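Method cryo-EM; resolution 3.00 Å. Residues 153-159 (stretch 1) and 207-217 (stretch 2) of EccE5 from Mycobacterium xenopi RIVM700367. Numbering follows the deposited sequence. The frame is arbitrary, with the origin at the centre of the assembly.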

ATOM      1  N   PHE A 153     -12.152  17.633 -17.325  1.00122.74           N
ATOM      2  CA  PHE A 153     -11.754  16.345 -16.765  1.00122.74           C
ATOM      3  C   PHE A 153     -11.033  16.500 -15.434  1.00122.74           C
ATOM      4  O   PHE A 153     -11.303  15.757 -14.485  1.00122.74           O
ATOM      5  N   ASP A 154     -10.123  17.459 -15.340  1.00128.26           N
ATOM      6  CA  ASP A 154      -9.414  17.658 -14.086  1.00128.26           C
ATOM      7  C   ASP A 154      -9.271  19.126 -13.702  1.00128.26           C
ATOM      8  O   ASP A 154      -8.936  19.438 -12.556  1.00128.26           O
ATOM      9  N   VAL A 155      -9.515  20.032 -14.637  1.00125.28           N
ATOM     10  CA  VAL A 155      -9.439  21.453 -14.330  1.00125.28           C
ATOM     11  C   VAL A 155     -10.797  21.942 -13.849  1.00125.28           C
ATOM     12  O   VAL A 155     -11.847  21.418 -14.230  1.00125.28           O
ATOM     13  N   ARG A 156     -10.775  22.949 -12.984  1.00127.09           N
ATOM     14  CA  ARG A 156     -11.971  23.463 -12.324  1.00127.09           C
ATOM     15  C   ARG A 156     -11.983  24.974 -12.518  1.00127.09           C
ATOM     16  O   ARG A 156     -11.309  25.702 -11.787  1.00127.09           O
ATOM     17  N   LEU A 157     -12.740  25.444 -13.498  1.00125.69           N
ATOM     18  CA  LEU A 157     -12.809  26.874 -13.759  1.00125.69           C
ATOM     19  C   LEU A 157     -13.661  27.562 -12.702  1.00125.69           C
ATOM     20  O   LEU A 157     -14.660  27.013 -12.235  1.00125.69           O
ATOM     21  N   ASP A 158     -13.250  28.766 -12.304  1.00127.85           N
ATOM     22  CA  ASP A 158     -13.980  29.467 -11.253  1.00127.85           C
ATOM     23  C   ASP A 158     -15.285  30.059 -11.753  1.00127.85           C
ATOM     24  O   ASP A 158     -16.283  30.052 -11.026  1.00127.85           O
ATOM     25  N   ALA A 159     -15.300  30.605 -12.963  1.00123.54           N
ATOM     26  CA  ALA A 159     -16.503  31.265 -13.440  1.00123.54           C
ATOM     27  C   ALA A 159     -16.508  31.277 -14.956  1.00123.54           C
ATOM     28  O   ALA A 159     -15.459  31.285 -15.601  1.00123.54           O
ATOM     29  N   GLN A 207      -4.420  27.839  -7.838  1.00128.82           N
ATOM     30  CA  GLN A 207      -4.340  27.245  -6.511  1.00128.82           C
ATOM     31  C   GLN A 207      -5.470  26.266  -6.242  1.00128.82           C
ATOM     32  O   GLN A 207      -5.345  25.429  -5.346  1.00128.82           O
ATOM     33  N   ARG A 208      -6.568  26.357  -6.984  1.00128.92           N
ATOM     34  CA  ARG A 208      -7.586  25.322  -6.933  1.00128.92           C
ATOM     35  C   ARG A 208      -7.278  24.159  -7.859  1.00128.92           C
ATOM     36  O   ARG A 208      -8.014  23.168  -7.847  1.00128.92           O
ATOM     37  N   ASN A 209      -6.222  24.253  -8.663  1.00127.41           N
ATOM     38  CA  ASN A 209      -5.951  23.261  -9.694  1.00127.41           C
ATOM     39  C   ASN A 209      -4.518  22.756  -9.660  1.00127.41           C
ATOM     40  O   ASN A 209      -3.958  22.452 -10.715  1.00127.41           O
ATOM     41  N   VAL A 210      -3.912  22.677  -8.474  1.00123.93           N
ATOM     42  CA  VAL A 210      -2.501  22.319  -8.368  1.00123.93           C
ATOM     43  C   VAL A 210      -2.246  20.910  -8.901  1.00123.93           C
ATOM     44  O   VAL A 210      -1.231  20.661  -9.563  1.00123.93           O
ATOM     45  N   ALA A 211      -3.173  19.981  -8.660  1.00121.53           N
ATOM     46  CA  ALA A 211      -3.009  18.623  -9.166  1.00121.53           C
ATOM     47  C   ALA A 211      -3.054  18.590 -10.685  1.00121.53           C
ATOM     48  O   ALA A 211      -2.303  17.842 -11.319  1.00121.53           O
ATOM     49  N   ALA A 212      -3.926  19.395 -11.286  1.00121.30           N
ATOM     50  CA  ALA A 212      -4.045  19.404 -12.737  1.00121.30           C
ATOM     51  C   ALA A 212      -2.897  20.156 -13.391  1.00121.30           C
ATOM     52  O   ALA A 212      -2.465  19.798 -14.490  1.00121.30           O
ATOM     53  N   VAL A 213      -2.415  21.218 -12.749  1.00122.59           N
ATOM     54  CA  VAL A 213      -1.315  21.987 -13.317  1.00122.59           C
ATOM     55  C   VAL A 213      -0.012  21.208 -13.218  1.00122.59           C
ATOM     56  O   VAL A 213       0.785  21.190 -14.162  1.00122.59           O
ATOM     57  N   ALA A 214       0.209  20.527 -12.090  1.00121.29           N
ATOM     58  CA  ALA A 214       1.471  19.836 -11.846  1.00121.29           C
ATOM     59  C   ALA A 214       1.748  18.729 -12.849  1.00121.29           C
ATOM     60  O   ALA A 214       2.909  18.360 -13.039  1.00121.29           O
ATOM     61  N   ALA A 215       0.723  18.201 -13.499  1.00120.55           N
ATOM     62  CA  ALA A 215       0.927  17.201 -14.530  1.00120.55           C
ATOM     63  C   ALA A 215       1.203  17.809 -15.892  1.00120.55           C
ATOM     64  O   ALA A 215       1.601  17.084 -16.807  1.00120.55           O
ATOM     65  N   ARG A 216       1.003  19.109 -16.050  1.00123.36           N
ATOM     66  CA  ARG A 216       1.118  19.758 -17.344  1.00123.36           C
ATOM     67  C   ARG A 216       2.418  20.540 -17.439  1.00123.36           C
ATOM     68  O   ARG A 216       3.114  20.764 -16.450  1.00123.36           O
ATOM     69  N   ASP A 217       2.747  20.947 -18.664  1.00127.99           N
ATOM     70  CA  ASP A 217       4.065  21.520 -18.909  1.00127.99           C
ATOM     71  C   ASP A 217       4.199  22.934 -18.356  1.00127.99           C
ATOM     72  O   ASP A 217       5.311  23.359 -18.028  1.00127.99           O
TER

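Stretch 1, a segment without regular helix or strand, lies against the short helix of stretch 2 and the residues flanking it. Phe153 stays out of the contact: its chi1 is m and its ring leads away. Asp154 points toward stretch 2 with chi1 p, which brings its carboxylate to the guanidinium of Arg216. Arg216 NH1 and NH2 donate to Asp154 OD2 at 2.8 and 2.9 Å, forming a salt bridge near the guanidinium plane; a weak bond joins NH2 to Asp154 OD1 at 2.9 Å. Arg216 (m, t, t) reaches this site nearly extended, and its NH1 also meets Ala212 O at a very short 2.5 Å. The methyl of Ala212 points toward stretch 1, its CB 3.7 Å from both Asp154 O and Asp154 CG.

Val155 (m) points sideways, yet its CG1 lies 4.0 Å from Ala212 CB and over one face of the Arg216 guanidinium, giving it an apolar neighbour. Arg156 (m, m, t) starts toward stretch 2, but its end leads away; across the contact its backbone bonds instead: N donates to Asn209 OD1 (2.9 Å), while ND2 of Asn209 (chi1 m) donates weakly to Arg156 O (3.3 Å). An amide, both donor and acceptor, suits this pairing. Leu157 points away. Asp158 (m) brings OD1 within 3.3 Å of Arg208 (m, t, p) CD, but 4.2 Å from Arg208 NE, beyond a salt bridge.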

ATOM      1  CB  PHE A 153     -10.871  15.606 -17.758  1.00122.74           C
ATOM      2  CG  PHE A 153     -11.497  15.437 -19.094  1.00122.74           C
ATOM      3  CD1 PHE A 153     -12.584  14.606 -19.259  1.00122.74           C
ATOM      4  CD2 PHE A 153     -11.012  16.125 -20.184  1.00122.74           C
ATOM      5  CE1 PHE A 153     -13.166  14.455 -20.492  1.00122.74           C
ATOM      6  CE2 PHE A 153     -11.589  15.978 -21.417  1.00122.74           C
ATOM      7  CZ  PHE A 153     -12.669  15.143 -21.572  1.00122.74           C
ATOM      8  CB  ASP A 154      -8.059  16.948 -14.160  1.00128.26           C
ATOM      9  CG  ASP A 154      -7.152  17.501 -15.251  1.00128.26           C
ATOM     10  OD1 ASP A 154      -7.562  18.412 -16.000  1.00128.26           O
ATOM     11  OD2 ASP A 154      -6.016  17.000 -15.374  1.00128.26           O
ATOM     12  CB  VAL A 155      -8.940  22.254 -15.546  1.00125.28           C
ATOM     13  CG1 VAL A 155      -7.567  21.783 -15.927  1.00125.28           C
ATOM     14  CG2 VAL A 155      -9.875  22.105 -16.700  1.00125.28           C
ATOM     15  CB  ARG A 156     -11.980  23.107 -10.843  1.00127.09           C
ATOM     16  CG  ARG A 156     -12.023  21.625 -10.542  1.00127.09           C
ATOM     17  CD  ARG A 156     -13.374  21.033 -10.863  1.00127.09           C
ATOM     18  NE  ARG A 156     -13.383  19.581 -10.710  1.00127.09           N
ATOM     19  CZ  ARG A 156     -13.517  18.721 -11.714  1.00127.09           C
ATOM     20  NH1 ARG A 156     -13.652  19.159 -12.957  1.00127.09           N
ATOM     21  NH2 ARG A 156     -13.515  17.417 -11.476  1.00127.09           N
ATOM     22  CB  LEU A 157     -13.372  27.126 -15.154  1.00125.69           C
ATOM     23  CG  LEU A 157     -12.361  27.210 -16.297  1.00125.69           C
ATOM     24  CD1 LEU A 157     -11.528  25.957 -16.451  1.00125.69           C
ATOM     25  CD2 LEU A 157     -13.092  27.473 -17.580  1.00125.69           C
ATOM     26  CB  ASP A 158     -13.122  30.568 -10.642  1.00127.85           C
ATOM     27  CG  ASP A 158     -11.971  30.026  -9.842  1.00127.85           C
ATOM     28  OD1 ASP A 158     -12.097  28.913  -9.291  1.00127.85           O
ATOM     29  OD2 ASP A 158     -10.946  30.726  -9.745  1.00127.85           O
ATOM     30  CB  ALA A 159     -16.608  32.695 -12.903  1.00123.54           C
ATOM     31  CB  GLN A 207      -4.330  28.337  -5.450  1.00128.82           C
ATOM     32  CG  GLN A 207      -3.154  29.268  -5.592  1.00128.82           C
ATOM     33  CD  GLN A 207      -1.841  28.535  -5.513  1.00128.82           C
ATOM     34  OE1 GLN A 207      -1.667  27.647  -4.685  1.00128.82           O
ATOM     35  NE2 GLN A 207      -0.907  28.898  -6.379  1.00128.82           N
ATOM     36  CB  ARG A 208      -8.951  25.905  -7.290  1.00128.92           C
ATOM     37  CG  ARG A 208      -9.217  27.265  -6.687  1.00128.92           C
ATOM     38  CD  ARG A 208     -10.710  27.553  -6.640  1.00128.92           C
ATOM     39  NE  ARG A 208     -11.475  26.529  -5.932  1.00128.92           N
ATOM     40  CZ  ARG A 208     -11.454  26.330  -4.615  1.00128.92           C
ATOM     41  NH1 ARG A 208     -12.193  25.363  -4.087  1.00128.92           N
ATOM     42  NH2 ARG A 208     -10.727  27.103  -3.821  1.00128.92           N
ATOM     43  CB  ASN A 209      -6.267  23.836 -11.068  1.00127.41           C
ATOM     44  CG  ASN A 209      -7.713  24.168 -11.211  1.00127.41           C
ATOM     45  OD1 ASN A 209      -8.571  23.293 -11.188  1.00127.41           O
ATOM     46  ND2 ASN A 209      -7.993  25.436 -11.443  1.00127.41           N
ATOM     47  CB  VAL A 210      -2.017  22.506  -6.917  1.00123.93           C
ATOM     48  CG1 VAL A 210      -2.793  21.638  -5.946  1.00123.93           C
ATOM     49  CG2 VAL A 210      -0.545  22.208  -6.817  1.00123.93           C
ATOM     50  CB  ALA A 211      -4.084  17.713  -8.579  1.00121.53           C
ATOM     51  CB  ALA A 212      -5.379  20.019 -13.148  1.00121.30           C
ATOM     52  CB  VAL A 213      -1.219  23.361 -12.633  1.00122.59           C
ATOM     53  CG1 VAL A 213       0.009  24.096 -13.091  1.00122.59           C
ATOM     54  CG2 VAL A 213      -2.442  24.183 -12.963  1.00122.59           C
ATOM     55  CB  ALA A 214       1.487  19.260 -10.435  1.00121.29           C
ATOM     56  CB  ALA A 215      -0.293  16.286 -14.625  1.00120.55           C
ATOM     57  CB  ARG A 216      -0.092  20.657 -17.580  1.00123.36           C
ATOM     58  CG  ARG A 216      -1.322  19.832 -17.805  1.00123.36           C
ATOM     59  CD  ARG A 216      -2.602  20.617 -17.833  1.00123.36           C
ATOM     60  NE  ARG A 216      -3.710  19.765 -18.251  1.00123.36           N
ATOM     61  CZ  ARG A 216      -4.401  18.982 -17.430  1.00123.36           C
ATOM     62  NH1 ARG A 216      -4.099  18.939 -16.142  1.00123.36           N
ATOM     63  NH2 ARG A 216      -5.393  18.243 -17.900  1.00123.36           N
ATOM     64  CB  ASP A 217       4.386  21.441 -20.408  1.00127.99           C
ATOM     65  CG  ASP A 217       3.507  22.337 -21.270  1.00127.99           C
ATOM     66  OD1 ASP A 217       3.459  23.571 -21.079  1.00127.99           O
ATOM     67  OD2 ASP A 217       2.848  21.786 -22.175  1.00127.99           O
TER